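Local coordinates for protein glutaminase 1 (Escherichia coli, PDB 1U60) that catalyses the hydrolysis of L-glutamine to L-glutamate and ammonium, and belongs to the glutaminase family of the beta-lactamase clan, at residues G23-A27 and S280-D284; L64-V70 and K259-G263; G90-T94 and E237-E241; G242-R246 and E285-S289. All coordinates share one frame. Where two conformers were deposited one is given. Numbering follows the deposited sequence.

Interaction 1: residues G23-A27 and S280-D284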
ATOM      1  N   GLY A  23      19.944 -14.082  13.126  1.00 22.54           N
ATOM      2  CA  GLY A  23      19.900 -12.678  12.764  1.00 21.72           C
ATOM      3  C   GLY A  23      18.817 -11.977  13.587  1.00 19.90           C
ATOM      4  O   GLY A  23      17.796 -12.598  13.982  1.00 20.91           O
ATOM      5  N   GLY A  24      19.041 -10.694  13.848  1.00 17.50           N
ATOM      6  CA  GLY A  24      18.119  -9.912  14.662  1.00 17.76           C
ATOM      7  C   GLY A  24      18.308 -10.086  16.161  1.00 16.36           C
ATOM      8  O   GLY A  24      19.182 -10.813  16.606  1.00 16.63           O
ATOM      9  N   GLN A  25      17.522  -9.355  16.936  1.00 16.11           N
ATOM     10  CA  GLN A  25      17.582  -9.360  18.380  1.00 16.91           C
ATOM     11  C   GLN A  25      16.186  -9.263  18.989  1.00 15.31           C
ATOM     12  O   GLN A  25      15.328  -8.535  18.480  1.00 13.90           O
ATOM     13  CB  GLN A  25      18.353  -8.130  18.892  1.00 18.26           C
ATOM     14  CG  GLN A  25      19.750  -7.994  18.362  1.00 24.13           C
ATOM     15  CD  GLN A  25      20.442  -6.856  19.043  1.00 29.92           C
ATOM     16  OE1 GLN A  25      20.655  -5.821  18.433  1.00 37.35           O
ATOM     17  NE2 GLN A  25      20.730  -7.012  20.331  1.00 33.85           N
ATOM     18  N   ASN A  26      15.949  -9.927  20.112  1.00 13.79           N
ATOM     19  CA  ASN A  26      14.704  -9.710  20.822  1.00 12.85           C
ATOM     20  C   ASN A  26      14.541  -8.255  21.201  1.00 12.95           C
ATOM     21  O   ASN A  26      15.517  -7.570  21.560  1.00 12.35           O
ATOM     22  CB  ASN A  26      14.618 -10.449  22.157  1.00 13.07           C
ATOM     23  CG  ASN A  26      14.510 -11.950  22.026  1.00 11.75           C
ATOM     24  OD1 ASN A  26      14.943 -12.567  21.033  1.00 12.99           O
ATOM     25  ND2 ASN A  26      13.988 -12.567  23.076  1.00 10.36           N
ATOM     26  N   ALA A  27      13.306  -7.769  21.128  1.00 13.23           N
ATOM     27  CA  ALA A  27      12.921  -6.579  21.861  1.00 12.98           C
ATOM     28  C   ALA A  27      13.363  -6.766  23.313  1.00 14.47           C
ATOM     29  O   ALA A  27      13.247  -7.877  23.836  1.00 13.58           O
ATOM     30  CB  ALA A  27      11.414  -6.354  21.791  1.00 12.88           C
ATOM     31  N   SER A 280       8.696 -15.558  15.706  1.00  9.00           N
ATOM     32  CA  SER A 280       9.960 -15.801  16.359  1.00  9.23           C
ATOM     33  C   SER A 280      10.482 -14.511  17.008  1.00  9.23           C
ATOM     34  O   SER A 280      10.422 -13.434  16.354  1.00  9.61           O
ATOM     35  CB  SER A 280      10.995 -16.338  15.384  1.00  9.73           C
ATOM     36  OG  SER A 280      12.105 -16.882  16.149  1.00 17.72           O
ATOM     37  N   PRO A 281      10.971 -14.565  18.253  1.00  8.92           N
ATOM     38  CA  PRO A 281      11.329 -13.330  18.956  1.00  9.28           C
ATOM     39  C   PRO A 281      12.367 -12.401  18.311  1.00  9.72           C
ATOM     40  O   PRO A 281      12.191 -11.213  18.493  1.00 10.40           O
ATOM     41  CB  PRO A 281      11.819 -13.843  20.328  1.00  9.45           C
ATOM     42  CG  PRO A 281      11.075 -15.198  20.521  1.00  9.33           C
ATOM     43  CD  PRO A 281      11.050 -15.751  19.155  1.00  9.24           C
ATOM     44  N   PRO A 282      13.429 -12.877  17.655  1.00 10.33           N
ATOM     45  CA  PRO A 282      14.425 -11.930  17.117  1.00 10.73           C
ATOM     46  C   PRO A 282      13.871 -11.032  16.013  1.00  9.67           C
ATOM     47  O   PRO A 282      13.352 -11.552  15.040  1.00 10.72           O
ATOM     48  CB  PRO A 282      15.544 -12.843  16.641  1.00 11.24           C
ATOM     49  CG  PRO A 282      15.409 -14.073  17.506  1.00 10.52           C
ATOM     50  CD  PRO A 282      13.886 -14.267  17.509  1.00 10.58           C
ATOM     51  N   LEU A 283      14.026  -9.717  16.188  1.00  8.66           N
ATOM     52  CA  LEU A 283      13.512  -8.703  15.292  1.00  9.90           C
ATOM     53  C   LEU A 283      14.627  -8.058  14.469  1.00 10.40           C
ATOM     54  O   LEU A 283      15.751  -7.919  14.939  1.00 11.69           O
ATOM     55  CB  LEU A 283      12.810  -7.600  16.050  1.00 10.26           C
ATOM     56  CG  LEU A 283      11.833  -8.020  17.122  1.00  9.15           C
ATOM     57  CD1 LEU A 283      11.305  -6.864  17.948  1.00 11.03           C
ATOM     58  CD2 LEU A 283      10.678  -8.917  16.568  1.00  9.74           C
ATOM     59  N   ASP A 284      14.282  -7.621  13.270  1.00 11.55           N
ATOM     60  CA  ASP A 284      15.218  -6.819  12.467  1.00 12.99           C
ATOM     61  C   ASP A 284      15.194  -5.371  12.928  1.00 13.75           C
ATOM     62  O   ASP A 284      14.534  -5.024  13.896  1.00 13.15           O
ATOM     63  CB  ASP A 284      14.993  -7.006  10.970  1.00 13.55           C
ATOM     64  CG  ASP A 284      13.640  -6.477  10.457  1.00 13.12           C
ATOM     65  OD1 ASP A 284      13.005  -5.624  11.097  1.00 11.69           O
ATOM     66  OD2 ASP A 284      13.148  -6.890   9.400  1.00 13.61           O
TER
HETATM   67  O   HOH W   1      11.036  -9.687  20.405  1.00 13.75           O
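L283 lays its CD1 methyl against the CB of A27, 3.9 Å away, and both side chains also pack on V262, a predicted substrate-binding residue. Beside this small apolar overlap the main chains lock the two loops together. Q25 N donates to L283 O at 3.0 Å, and L283 N donates back to Q25 O at 2.9 Å with a nearly straight N-H...O angle of 170°. This reciprocal pair is a single antiparallel bridge of the hydrogen-bonded kind, with the CA atoms of Q25 and L283 5.2 Å apart. Just before it, G24 CA comes to 3.1 Å from L283 O; a CB there would run into that oxygen, so the close approach depends on the missing side chain. P282 CB rests 3.5 Å from G23 O. N26 OD1 sits 3.4 Å from P281 CB, while its ND2 bonds to the carbonyls of L33 and V36. Water 1 spans the far end, accepting from A27 N at 3.1 Å and donating to P281 O at 2.7 Å. The contact thus pins the loop after helix 4-18 to the one leading from sheet strand 274-279 to helix 290-303. Since P281 and P282 have no N-H to offer, segment 280-284 pairs through L283 N and through carbonyls, which implies an attachment resting on the backbone more than on side-chain polarity.

Interaction 2: residues L64-V70 and K259-G263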
ATOM      1  N   LEU A  64       1.145  -9.816  22.096  1.00  7.84           N
ATOM      2  CA  LEU A  64       0.483  -9.315  20.903  1.00  7.49           C
ATOM      3  C   LEU A  64       1.134  -8.021  20.414  1.00  7.02           C
ATOM      4  O   LEU A  64       1.351  -7.850  19.251  1.00  7.01           O
ATOM      5  CB  LEU A  64      -0.979  -9.089  21.237  1.00  6.48           C
ATOM      6  CG  LEU A  64      -1.925  -8.670  20.096  1.00 10.38           C
ATOM      7  CD1 LEU A  64      -2.022  -9.722  19.015  1.00  9.74           C
ATOM      8  CD2 LEU A  64      -3.292  -8.429  20.660  1.00 10.99           C
ATOM      9  N   GLU A  65       1.397  -7.125  21.356  1.00  8.05           N
ATOM     10  CA  GLU A  65       1.960  -5.823  21.156  1.00  8.00           C
ATOM     11  C   GLU A  65       1.247  -5.081  20.023  1.00  7.88           C
ATOM     12  O   GLU A  65       0.026  -5.081  19.998  1.00  7.98           O
ATOM     13  CB  GLU A  65       3.479  -5.969  20.984  1.00  8.32           C
ATOM     14  CG  GLU A  65       4.148  -6.493  22.270  1.00  9.13           C
ATOM     15  CD  GLU A  65       4.238  -5.428  23.355  1.00 10.44           C
ATOM     16  OE1 GLU A  65       3.873  -4.240  23.100  1.00 11.11           O
ATOM     17  OE2 GLU A  65       4.714  -5.763  24.448  1.00 11.83           O
ATOM     18  N   SER A  66       1.970  -4.533  19.032  1.00  8.43           N
ATOM     19  CA  SER A  66       1.293  -3.616  18.112  1.00  7.91           C
ATOM     20  C   SER A  66       0.378  -4.368  17.139  1.00  7.97           C
ATOM     21  O   SER A  66      -0.399  -3.760  16.396  1.00  7.57           O
ATOM     22  CB  SER A  66       2.266  -2.687  17.383  1.00  9.75           C
ATOM     23  OG  SER A  66       3.011  -3.471  16.567  1.00 11.67           O
ATOM     24  N   ILE A  67       0.379  -5.687  17.130  1.00  5.94           N
ATOM     25  CA  ILE A  67      -0.645  -6.358  16.344  1.00  7.62           C
ATOM     26  C   ILE A  67      -2.047  -6.009  16.856  1.00  7.91           C
ATOM     27  O   ILE A  67      -3.038  -6.038  16.076  1.00  7.80           O
ATOM     28  CB  ILE A  67      -0.388  -7.922  16.255  1.00  7.09           C
ATOM     29  CG1 ILE A  67       0.967  -8.217  15.555  1.00  8.60           C
ATOM     30  CG2 ILE A  67      -1.507  -8.576  15.504  1.00  8.44           C
ATOM     31  CD1 ILE A  67       1.420  -9.618  15.693  1.00 10.87           C
ATOM     32  N   SER A  68      -2.146  -5.676  18.150  1.00  8.42           N
ATOM     33  CA  SER A  68      -3.386  -5.177  18.742  1.00  6.75           C
ATOM     34  C   SER A  68      -4.018  -4.001  17.962  1.00  6.96           C
ATOM     35  O   SER A  68      -5.240  -3.843  18.000  1.00  8.31           O
ATOM     36  CB  SER A  68      -3.110  -4.727  20.171  1.00  7.57           C
ATOM     37  OG  SER A  68      -2.329  -3.555  20.194  1.00  8.24           O
ATOM     38  N   LYS A  69      -3.206  -3.239  17.211  1.00  7.46           N
ATOM     39  CA  LYS A  69      -3.683  -2.092  16.418  1.00  7.09           C
ATOM     40  C   LYS A  69      -4.751  -2.531  15.412  1.00  7.15           C
ATOM     41  O   LYS A  69      -5.705  -1.790  15.129  1.00  8.56           O
ATOM     42  CB  LYS A  69      -2.543  -1.356  15.731  1.00  7.49           C
ATOM     43  CG  LYS A  69      -1.469  -0.865  16.698  1.00  8.35           C
ATOM     44  CD  LYS A  69      -0.291  -0.265  15.889  1.00  7.51           C
ATOM     45  CE  LYS A  69       0.733   0.414  16.784  1.00  9.23           C
ATOM     46  NZ  LYS A  69       1.957   0.732  15.941  1.00  9.85           N
ATOM     47  N   VAL A  70      -4.620  -3.767  14.903  1.00  8.07           N
ATOM     48  CA  VAL A  70      -5.545  -4.252  13.867  1.00  8.23           C
ATOM     49  C   VAL A  70      -6.898  -4.483  14.551  1.00  8.40           C
ATOM     50  O   VAL A  70      -7.966  -4.168  13.987  1.00  8.70           O
ATOM     51  CB  VAL A  70      -5.005  -5.529  13.200  1.00  7.25           C
ATOM     52  CG1 VAL A  70      -6.065  -6.171  12.321  1.00 10.36           C
ATOM     53  CG2 VAL A  70      -3.751  -5.235  12.434  1.00  9.31           C
ATOM     54  N   LYS A 259       0.853  -7.522   9.170  1.00  8.71           N
ATOM     55  CA  LYS A 259       1.102  -6.767  10.395  1.00  7.65           C
ATOM     56  C   LYS A 259       2.146  -7.460  11.226  1.00  7.65           C
ATOM     57  O   LYS A 259       2.102  -8.681  11.394  1.00  9.00           O
ATOM     58  CB  LYS A 259      -0.171  -6.626  11.210  1.00  7.19           C
ATOM     59  CG  LYS A 259      -0.074  -5.751  12.449  1.00  6.82           C
ATOM     60  CD  LYS A 259      -0.107  -4.266  12.146  1.00  7.62           C
ATOM     61  CE  LYS A 259       0.457  -3.375  13.245  1.00  7.96           C
ATOM     62  NZ  LYS A 259       1.949  -3.314  13.333  1.00  7.58           N
ATOM     63  N   SER A 260       3.040  -6.686  11.805  1.00  7.69           N
ATOM     64  CA  SER A 260       4.031  -7.198  12.716  1.00  8.42           C
ATOM     65  C   SER A 260       3.792  -6.630  14.129  1.00  8.06           C
ATOM     66  O   SER A 260       3.072  -5.585  14.313  1.00  8.88           O
ATOM     67  CB  SER A 260       5.404  -6.758  12.291  1.00  7.83           C
ATOM     68  OG  SER A 260       5.516  -5.343  12.453  1.00  8.02           O
ATOM     69  N   GLY A 261       4.407  -7.296  15.109  1.00  7.78           N
ATOM     70  CA  GLY A 261       4.481  -6.808  16.506  1.00  7.57           C
ATOM     71  C   GLY A 261       5.823  -7.155  17.133  1.00  7.06           C
ATOM     72  O   GLY A 261       6.471  -8.079  16.688  1.00  7.25           O
ATOM     73  N   VAL A 262       6.205  -6.459  18.198  1.00  8.74           N
ATOM     74  CA  VAL A 262       7.544  -6.688  18.825  1.00  9.93           C
ATOM     75  C   VAL A 262       7.653  -7.971  19.680  1.00  9.64           C
ATOM     76  O   VAL A 262       8.751  -8.347  20.089  1.00  9.42           O
ATOM     77  CB  VAL A 262       8.064  -5.432  19.630  1.00  9.70           C
ATOM     78  CG1 VAL A 262       8.210  -4.256  18.686  1.00 11.71           C
ATOM     79  CG2 VAL A 262       7.192  -5.104  20.810  1.00 11.26           C
ATOM     80  N   GLY A 263       6.525  -8.651  19.900  1.00  9.49           N
ATOM     81  CA  GLY A 263       6.527 -10.013  20.406  1.00  9.46           C
ATOM     82  C   GLY A 263       7.072 -11.016  19.448  1.00 10.05           C
ATOM     83  O   GLY A 263       7.333 -12.143  19.861  1.00  9.44           O
TER
HETATM   84  O   HOH W   2       3.772  -9.421  18.624  1.00 12.11           O
HETATM   85  O   HOH W   3       4.892  -3.985  18.674  1.00 13.18           O
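K259, I67 and E65 carry most of this buried contact, which joins two sequence motifs of the beta-lactamase clan: the S-x-x-K of S66 to K69 at the start of helix 68-80, and K259-S260-G261, the counterpart of the K-T/S-G triad. K259 bends over the helix start. Its CG lies 3.7 Å from V70 CG2 and 4.0 Å from I67 CA, its CE 3.3 Å from S66 O, and its NZ turns back to donate to S260 O at 2.7 Å, with further bonds to Y244 OH and G242 O. I67 fits its CG1 against the backbone, 3.5 Å from S260 C and 3.6 Å from G261 N. A CB on G261 would clash with L64 O. E65 sets its CG 3.7 Å from V262 CG2, while its carboxylate approaches that of E161. S66 OG and K69 NZ both bond Y244 OH; S66 OG also lies 3.1 Å from S260 O, at best a weak hydrogen bond, since its one proton has another acceptor in reach. Aliphatic packing and hydrogen bonds together gather S66, K69 and K259 round the Y244 hydroxyl, consistent with the serine chemistry of the clan and with a predicted substrate site at S66 and V262.

Interaction 3: residues G90-T94 and E237-E241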
ATOM      1  N   GLY A  90      -7.114   8.571   9.870  1.00  9.98           N
ATOM      2  CA  GLY A  90      -6.421   8.614   8.593  1.00 10.45           C
ATOM      3  C   GLY A  90      -6.266   7.259   7.964  1.00 10.24           C
ATOM      4  O   GLY A  90      -6.505   6.252   8.585  1.00  9.61           O
ATOM      5  N   ALA A  91      -5.851   7.250   6.709  1.00  9.65           N
ATOM      6  CA  ALA A  91      -5.623   6.052   5.927  1.00 11.51           C
ATOM      7  C   ALA A  91      -4.255   6.073   5.194  1.00 11.39           C
ATOM      8  O   ALA A  91      -4.042   5.271   4.315  1.00 13.17           O
ATOM      9  CB  ALA A  91      -6.770   5.916   4.906  1.00 12.47           C
ATOM     10  N   ASP A  92      -3.320   6.948   5.591  1.00 12.51           N
ATOM     11  CA  ASP A  92      -2.079   7.131   4.809  1.00 11.08           C
ATOM     12  C   ASP A  92      -0.815   6.726   5.571  1.00 12.54           C
ATOM     13  O   ASP A  92      -0.760   6.915   6.789  1.00 12.98           O
ATOM     14  CB  ASP A  92      -1.933   8.583   4.354  1.00 10.79           C
ATOM     15  CG  ASP A  92      -2.981   8.978   3.373  1.00 13.12           C
ATOM     16  OD1 ASP A  92      -3.188   8.200   2.389  1.00 11.48           O
ATOM     17  OD2 ASP A  92      -3.665  10.015   3.525  1.00 13.18           O
ATOM     18  N   PRO A  93       0.169   6.145   4.871  1.00 11.70           N
ATOM     19  CA  PRO A  93       1.470   5.847   5.486  1.00 12.13           C
ATOM     20  C   PRO A  93       2.226   7.147   5.820  1.00 11.10           C
ATOM     21  O   PRO A  93       2.024   8.199   5.179  1.00 10.19           O
ATOM     22  CB  PRO A  93       2.166   5.004   4.436  1.00 12.81           C
ATOM     23  CG  PRO A  93       1.655   5.513   3.173  1.00 11.82           C
ATOM     24  CD  PRO A  93       0.149   5.724   3.467  1.00 13.15           C
ATOM     25  N   THR A  94       3.008   7.096   6.901  1.00 11.52           N
ATOM     26  CA  THR A  94       3.773   8.264   7.338  1.00 12.71           C
ATOM     27  C   THR A  94       5.159   8.445   6.753  1.00 11.70           C
ATOM     28  O   THR A  94       5.699   9.532   6.848  1.00 12.85           O
ATOM     29  CB  THR A  94       3.948   8.268   8.813  1.00 12.01           C
ATOM     30  OG1 THR A  94       4.688   7.107   9.184  1.00 13.33           O
ATOM     31  CG2 THR A  94       2.597   8.184   9.501  1.00 15.59           C
ATOM     32  N   GLU A 237      -5.362  -0.569   5.298  1.00  6.36           N
ATOM     33  CA  GLU A 237      -4.496   0.065   6.289  1.00  7.30           C
ATOM     34  C   GLU A 237      -3.257  -0.799   6.552  1.00  6.77           C
ATOM     35  O   GLU A 237      -2.129  -0.251   6.641  1.00  6.73           O
ATOM     36  CB  GLU A 237      -5.254   0.323   7.597  1.00  8.45           C
ATOM     37  CG  GLU A 237      -6.428   1.354   7.520  1.00  7.18           C
ATOM     38  CD  GLU A 237      -6.091   2.814   7.577  1.00 10.45           C
ATOM     39  OE1 GLU A 237      -4.920   3.221   7.299  1.00 11.64           O
ATOM     40  OE2 GLU A 237      -7.062   3.610   7.894  1.00 10.47           O
ATOM     41  N   MET A 238      -3.457  -2.110   6.665  1.00  7.61           N
ATOM     42  CA  MET A 238      -2.356  -3.044   6.845  1.00  7.11           C
ATOM     43  C   MET A 238      -1.388  -2.969   5.643  1.00  7.98           C
ATOM     44  O   MET A 238      -0.170  -2.928   5.849  1.00  7.88           O
ATOM     45  CB  MET A 238      -2.865  -4.467   7.018  1.00  7.09           C
ATOM     46  CG  MET A 238      -3.513  -4.707   8.416  1.00  6.46           C
ATOM     47  SD  MET A 238      -4.475  -6.228   8.505  1.00  8.53           S
ATOM     48  CE  MET A 238      -3.189  -7.470   8.351  1.00  7.20           C
ATOM     49  N   MET A 239      -1.895  -2.953   4.413  1.00  8.71           N
ATOM     50  CA  MET A 239      -0.996  -2.926   3.255  1.00 10.08           C
ATOM     51  C   MET A 239      -0.139  -1.670   3.331  1.00  9.79           C
ATOM     52  O   MET A 239       1.020  -1.712   2.938  1.00  9.15           O
ATOM     53  CB  MET A 239      -1.772  -2.946   1.934  1.00 11.47           C
ATOM     54  CG  MET A 239      -0.900  -3.125   0.663  1.00 16.40           C
ATOM     55  SD  MET A 239      -0.170  -4.666   0.432  1.00 34.74           S
ATOM     56  CE  MET A 239      -1.432  -5.665   0.359  1.00 24.76           C
ATOM     57  N   MET A 240      -0.696  -0.553   3.804  1.00  9.51           N
ATOM     58  CA  MET A 240       0.052   0.687   3.728  0.50  8.63           C
ATOM     59  C   MET A 240       1.107   0.843   4.831  1.00  8.84           C
ATOM     60  O   MET A 240       2.125   1.473   4.631  1.00  8.31           O
ATOM     61  CB  MET A 240      -0.891   1.878   3.722  0.50  8.29           C
ATOM     62  CG  MET A 240      -1.932   1.856   2.619  0.50  7.99           C
ATOM     63  SD  MET A 240      -1.380   1.734   0.925  0.50  6.24           S
ATOM     64  CE  MET A 240      -0.276   3.218   0.840  0.50  6.26           C
ATOM     65  N   GLU A 241       0.879   0.256   5.987  1.00  8.63           N
ATOM     66  CA  GLU A 241       1.684   0.580   7.176  1.00  9.32           C
ATOM     67  C   GLU A 241       1.947  -0.570   8.160  1.00  7.99           C
ATOM     68  O   GLU A 241       2.643  -0.369   9.143  1.00  9.85           O
ATOM     69  CB  GLU A 241       0.939   1.709   7.916  1.00  9.28           C
ATOM     70  CG  GLU A 241       1.628   2.392   9.058  1.00 11.06           C
ATOM     71  CD  GLU A 241       2.902   3.121   8.637  1.00 12.28           C
ATOM     72  OE1 GLU A 241       2.812   4.053   7.798  1.00 13.13           O
ATOM     73  OE2 GLU A 241       3.979   2.816   9.190  1.00 13.72           O
TER
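E237, M240 and E241, at the end of helix 231-241, meet the loop, each with a different bend. E237 folds back in an m,m conformation: its CB points sideways, yet the carboxylate reaches the loop, with OE2 2.8 Å from G90 O and OE1 3.2 Å from A91 CA. M240, in the conformer given, is m at all three torsions, curling its CE methyl to 3.7 Å from P93 CD; its carbonyl O meets P93 CB at 3.5 Å. E241 leaves with chi1 t and then kinks at chi2 (p), which brings OE1 within 3.2 Å of T94 N to accept a hydrogen bond. D92 turns away from the helix, and its OD1 bonds D249 N of the second subunit. Behind, M238 packs on V70 of helix 68-80 and on L267 and V269 of strand 265-270. A helix set between the antiparallel sheet and the helical part of the molecule, as here, is consistent with the beta-lactamase-like fold.

Interaction 4: residues G242-R246 and E285-S289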
ATOM      1  N   GLY A 242       1.413  -1.762   7.905  1.00  7.02           N
ATOM      2  CA  GLY A 242       1.421  -2.845   8.885  1.00  6.68           C
ATOM      3  C   GLY A 242       2.794  -3.361   9.300  1.00  8.26           C
ATOM      4  O   GLY A 242       2.939  -3.938  10.365  1.00  8.45           O
ATOM      5  N   LEU A 243       3.783  -3.205   8.414  1.00  7.23           N
ATOM      6  CA  LEU A 243       5.191  -3.527   8.742  1.00  7.87           C
ATOM      7  C   LEU A 243       6.061  -2.270   8.850  1.00  7.94           C
ATOM      8  O   LEU A 243       7.286  -2.316   8.590  1.00  8.64           O
ATOM      9  CB  LEU A 243       5.768  -4.537   7.747  1.00  7.62           C
ATOM     10  CG  LEU A 243       5.412  -5.975   8.149  1.00 11.05           C
ATOM     11  CD1 LEU A 243       4.001  -6.367   7.687  1.00 12.51           C
ATOM     12  CD2 LEU A 243       6.397  -6.934   7.606  1.00 12.86           C
ATOM     13  N   TYR A 244       5.420  -1.149   9.162  1.00  7.47           N
ATOM     14  CA  TYR A 244       6.102   0.128   9.421  1.00  8.92           C
ATOM     15  C   TYR A 244       6.810   0.585   8.135  1.00  9.21           C
ATOM     16  O   TYR A 244       6.202   0.559   7.056  1.00 10.70           O
ATOM     17  CB  TYR A 244       6.962   0.063  10.693  1.00 10.03           C
ATOM     18  CG  TYR A 244       6.053  -0.293  11.878  1.00  6.55           C
ATOM     19  CD1 TYR A 244       5.211   0.654  12.404  1.00  9.04           C
ATOM     20  CD2 TYR A 244       5.907  -1.607  12.299  1.00  9.72           C
ATOM     21  CE1 TYR A 244       4.301   0.336  13.441  1.00  8.52           C
ATOM     22  CE2 TYR A 244       4.998  -1.942  13.306  1.00  8.97           C
ATOM     23  CZ  TYR A 244       4.182  -0.951  13.848  1.00  8.89           C
ATOM     24  OH  TYR A 244       3.295  -1.319  14.847  1.00 10.41           O
ATOM     25  N   GLY A 245       8.058   1.010   8.251  1.00 10.45           N
ATOM     26  CA  GLY A 245       8.803   1.519   7.106  1.00 11.99           C
ATOM     27  C   GLY A 245       9.138   0.468   6.071  1.00 11.91           C
ATOM     28  O   GLY A 245       9.701   0.789   5.036  1.00 12.17           O
ATOM     29  N   ARG A 246       8.868  -0.792   6.370  1.00 10.65           N
ATOM     30  CA  ARG A 246       9.113  -1.885   5.410  1.00 11.53           C
ATOM     31  C   ARG A 246       7.845  -2.459   4.830  1.00 10.35           C
ATOM     32  O   ARG A 246       7.832  -3.549   4.280  1.00  8.38           O
ATOM     33  CB  ARG A 246       9.891  -3.024   6.076  1.00 12.89           C
ATOM     34  CG  ARG A 246      11.215  -2.576   6.634  1.00 18.47           C
ATOM     35  CD  ARG A 246      12.362  -2.970   5.795  1.00 26.51           C
ATOM     36  NE  ARG A 246      12.902  -1.872   5.039  1.00 32.96           N
ATOM     37  CZ  ARG A 246      13.834  -2.022   4.095  1.00 35.57           C
ATOM     38  NH1 ARG A 246      14.326  -3.236   3.827  1.00 40.56           N
ATOM     39  NH2 ARG A 246      14.247  -0.985   3.399  1.00 32.37           N
ATOM     40  N   GLU A 285      15.925  -4.503  12.239  1.00 16.78           N
ATOM     41  CA  GLU A 285      16.038  -3.104  12.638  1.00 18.27           C
ATOM     42  C   GLU A 285      14.732  -2.329  12.553  1.00 17.17           C
ATOM     43  O   GLU A 285      14.594  -1.253  13.152  1.00 17.57           O
ATOM     44  CB  GLU A 285      17.072  -2.422  11.725  1.00 20.24           C
ATOM     45  CG  GLU A 285      18.490  -2.895  11.931  1.00 26.35           C
ATOM     46  CD  GLU A 285      19.475  -1.820  11.514  1.00 33.34           C
ATOM     47  OE1 GLU A 285      19.292  -1.314  10.376  1.00 37.48           O
ATOM     48  OE2 GLU A 285      20.381  -1.462  12.328  1.00 39.48           O
ATOM     49  N   ASP A 286      13.773  -2.852  11.788  1.00 15.52           N
ATOM     50  CA  ASP A 286      12.459  -2.258  11.663  1.00 15.21           C
ATOM     51  C   ASP A 286      11.441  -2.806  12.640  1.00 14.83           C
ATOM     52  O   ASP A 286      10.281  -2.458  12.574  1.00 15.06           O
ATOM     53  CB  ASP A 286      11.956  -2.377  10.234  1.00 15.94           C
ATOM     54  CG  ASP A 286      12.703  -1.443   9.344  1.00 18.12           C
ATOM     55  OD1 ASP A 286      12.358  -0.217   9.370  1.00 22.04           O
ATOM     56  OD2 ASP A 286      13.721  -1.820   8.722  1.00 21.27           O
ATOM     57  N   GLY A 287      11.877  -3.679  13.528  1.00 13.40           N
ATOM     58  CA  GLY A 287      10.995  -4.218  14.547  1.00 13.73           C
ATOM     59  C   GLY A 287      10.189  -5.439  14.127  1.00 12.13           C
ATOM     60  O   GLY A 287       9.241  -5.858  14.815  1.00 11.24           O
ATOM     61  N   ASN A 288      10.563  -5.993  12.986  1.00 12.43           N
ATOM     62  CA  ASN A 288       9.853  -7.097  12.371  1.00 12.20           C
ATOM     63  C   ASN A 288      10.626  -8.402  12.522  1.00 12.19           C
ATOM     64  O   ASN A 288      11.820  -8.477  12.188  1.00 11.59           O
ATOM     65  CB  ASN A 288       9.627  -6.793  10.893  1.00 12.98           C
ATOM     66  CG  ASN A 288       8.862  -5.478  10.676  1.00 12.45           C
ATOM     67  OD1 ASN A 288       7.968  -5.129  11.460  1.00 11.30           O
ATOM     68  ND2 ASN A 288       9.252  -4.719   9.630  1.00  9.76           N
ATOM     69  N   SER A 289       9.934  -9.447  12.962  1.00 10.87           N
ATOM     70  CA  SER A 289      10.586 -10.748  13.210  1.00 10.65           C
ATOM     71  C   SER A 289      11.360 -11.207  11.974  1.00  9.98           C
ATOM     72  O   SER A 289      10.785 -11.306  10.876  1.00 10.13           O
ATOM     73  CB  SER A 289       9.534 -11.832  13.529  1.00  9.91           C
ATOM     74  OG  SER A 289      10.134 -13.101  13.730  1.00 10.17           O
TER
HETATM   75  O   HOH W   4      10.040   1.521  10.279  1.00 18.36           O
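L243 O accepts two hydrogen bonds, one from N288 ND2 at 3.3 Å across the contact and one from R246 N at 3.1 Å. The second closes a beta turn over L243-R246, and the backbone angles of Y244 (64/-134) and G245 (-68/-7) make it type II'. N288 braces the turn: its ND2 takes the turn's carbonyl, while its OD1 receives a hydrogen bond from S260 OG. Water 4 links G245, inside the turn, to D286, accepting from G245 N at 2.9 Å and donating to D286 OD1 at 3.0 Å. The salt bridge of R246 NE with D286 OD2 is long, 3.8 Å, and the oxygen stands well out of the guanidinium plane, so only the charges attract; the stronger partner of R246 is D249. Both segments lead into helices, with R246 at the N-cap position of helix 247-253 and S289 capping helix 290-303 through G292 N. The packing is close but small. R246 CG lies 3.3 Å from D286 CG, and L243 CB lies 4.0 Å from N288 ND2. The turn carries Y244, a predicted substrate-binding residue whose hydroxyl is hydrogen-bonded to S66, K69 and K259. The ring meets the N288 amide edge-on, with Y244 CD2 4.2 Å from N288 OD1.

Overall arrangement
Interaction 2 is the hub, its centre about 4 Å from the centre of the chain, and holds two predicted substrate-binding residues, S66 and V262. Interaction 4, its centre about 11 Å from that of interaction 2, supplies a third, Y244: K69 NZ to Y244 OH and S260 OG to N288 OD1 are both 2.7 Å. Interaction 1 flanks the same site, with L283 CD1 3.6 Å from V262 O, and joins interaction 4 through S280 O and S289 OG at 2.7 Å. Interaction 3 lies on another side, its M238 CG 4.1 Å from V70 CG2; it runs directly into interaction 4 along the chain. Both touch the second subunit: D92 makes a long, weak ion pair with R246 of that subunit, and R246 with its D92.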